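PDB 3ZTH: STU0660 from Streptococcus thermophilus, which probably binds DNA as a large, tetrameric Csn2-type Cas protein, taking part in CRISPR-mediated bacterial immunity, and also binds magnesium ions. Local coordinates for residues A[118-123]-A[146-150]. Numbering follows the deposited sequence.
Sequences INEQVE and NLPLT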
# COMPACT_ATOMS: atom_id res chain seq x y z
N ILE A 118 -31.04 -7.31 9.04
CA ILE A 118 -29.84 -7.74 8.32
C ILE A 118 -28.77 -8.21 9.29
O ILE A 118 -28.10 -9.21 9.04
CB ILE A 118 -29.26 -6.60 7.44
CG1 ILE A 118 -30.15 -6.38 6.22
CG2 ILE A 118 -27.84 -6.97 6.99
CD1 ILE A 118 -29.64 -5.29 5.29
N ASN A 119 -28.60 -7.48 10.39
CA ASN A 119 -27.60 -7.87 11.38
C ASN A 119 -28.02 -9.14 12.11
O ASN A 119 -27.19 -9.79 12.75
CB ASN A 119 -27.37 -6.73 12.38
CG ASN A 119 -26.53 -5.62 11.79
OD1 ASN A 119 -25.53 -5.87 11.13
ND2 ASN A 119 -26.92 -4.38 12.05
N GLU A 120 -29.29 -9.49 12.01
CA GLU A 120 -29.77 -10.70 12.66
C GLU A 120 -29.38 -11.88 11.79
O GLU A 120 -29.04 -12.95 12.29
CB GLU A 120 -31.29 -10.65 12.85
CG GLU A 120 -31.73 -9.59 13.84
CD GLU A 120 -33.21 -9.70 14.21
OE1 GLU A 120 -34.05 -9.84 13.29
OE2 GLU A 120 -33.52 -9.65 15.42
N GLN A 121 -29.43 -11.69 10.48
CA GLN A 121 -29.04 -12.76 9.57
C GLN A 121 -27.52 -12.94 9.63
O GLN A 121 -27.00 -14.01 9.34
CB GLN A 121 -29.46 -12.42 8.14
CG GLN A 121 -30.95 -12.51 7.95
CD GLN A 121 -31.47 -13.88 8.32
OE1 GLN A 121 -31.06 -14.89 7.74
NE2 GLN A 121 -32.37 -13.92 9.30
N VAL A 122 -26.83 -11.88 10.02
CA VAL A 122 -25.38 -11.92 10.15
C VAL A 122 -25.08 -12.75 11.39
O VAL A 122 -24.32 -13.73 11.32
CB VAL A 122 -24.79 -10.50 10.30
CG1 VAL A 122 -23.34 -10.57 10.74
CG2 VAL A 122 -24.90 -9.76 8.98
N GLU A 123 -25.68 -12.37 12.52
CA GLU A 123 -25.49 -13.08 13.78
C GLU A 123 -25.81 -14.56 13.60
O GLU A 123 -25.30 -15.40 14.34
CB GLU A 123 -26.40 -12.49 14.85
CG GLU A 123 -26.03 -11.08 15.24
CD GLU A 123 -24.86 -11.02 16.18
OE1 GLU A 123 -23.91 -11.81 15.99
OE2 GLU A 123 -24.88 -10.18 17.11
N ASN A 146 -18.40 -11.06 14.55
CA ASN A 146 -18.89 -10.21 13.48
C ASN A 146 -18.95 -8.75 13.86
O ASN A 146 -19.30 -8.39 14.99
CB ASN A 146 -20.26 -10.67 13.01
CG ASN A 146 -21.31 -10.53 14.08
OD1 ASN A 146 -21.58 -9.43 14.56
ND2 ASN A 146 -21.91 -11.65 14.47
N LEU A 147 -18.58 -7.91 12.91
CA LEU A 147 -18.63 -6.47 13.08
C LEU A 147 -19.95 -6.12 12.42
O LEU A 147 -20.09 -6.19 11.20
CB LEU A 147 -17.49 -5.79 12.34
CG LEU A 147 -17.55 -4.26 12.40
CD1 LEU A 147 -17.36 -3.82 13.86
CD2 LEU A 147 -16.48 -3.64 11.51
N PRO A 148 -20.96 -5.75 13.22
CA PRO A 148 -22.27 -5.39 12.68
C PRO A 148 -22.21 -4.38 11.54
O PRO A 148 -21.37 -3.47 11.54
CB PRO A 148 -23.00 -4.84 13.91
CG PRO A 148 -21.88 -4.24 14.71
CD PRO A 148 -20.82 -5.31 14.61
N LEU A 149 -23.09 -4.56 10.56
CA LEU A 149 -23.18 -3.68 9.40
C LEU A 149 -23.74 -2.31 9.74
O LEU A 149 -24.55 -2.16 10.65
CB LEU A 149 -24.04 -4.32 8.32
CG LEU A 149 -23.31 -5.23 7.34
CD1 LEU A 149 -24.29 -5.88 6.38
CD2 LEU A 149 -22.28 -4.41 6.58
N THR A 150 -23.29 -1.31 8.99
CA THR A 150 -23.77 0.06 9.17
C THR A 150 -24.30 0.51 7.82
O THR A 150 -23.89 -0.01 6.78
CB THR A 150 -22.64 1.01 9.60
OG1 THR A 150 -21.63 1.04 8.58
CG2 THR A 150 -22.03 0.57 10.91
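A helix can hold a passing loop against its flank by presenting polar side chains one turn apart, and residues 118-123 against 146-150 give a compact example. Ile118 opens the contact with a purely apolar touch, its CG2 lying 3.8 Å from CD1 of Leu149. Asn119 then supplies the first polar anchor: its amide oxygen accepts a hydrogen bond from the Leu149 backbone, with OD1 2.8 Å from N, so a side chain of the helix serves a backbone NH of the loop. The same OD1 rests 3.6 Å from CA of Pro148, where the CA atoms of Asn119 and Pro148, 6.0 Å apart, mark the nearest CA approach of the two segments. One turn on, Val122 points at the loop and sets CG1 3.8 Å from CB of Asn146. Glu123, four residues after Asn119, provides the second anchor, a short hydrogen bond from Asn146 ND2 to its OE1 at 2.5 Å. Along the helix, the apolar contact of Val122 thus falls between the two polar tethers. At the end of the loop, Thr150 is the N-cap of helix 151-157, its OG1 bonded to N of Gln153. The contact therefore pins the link between strand 140-146 and helix 151-157 to the long helix 109-130, in an arm, the centre of the contact lying about 41 Å from the centre of the chain, where a strand of a second subunit pairs antiparallel with strand 140-146 at Asn146, and His114 of that second subunit is hydrogen-bonded to Gln121.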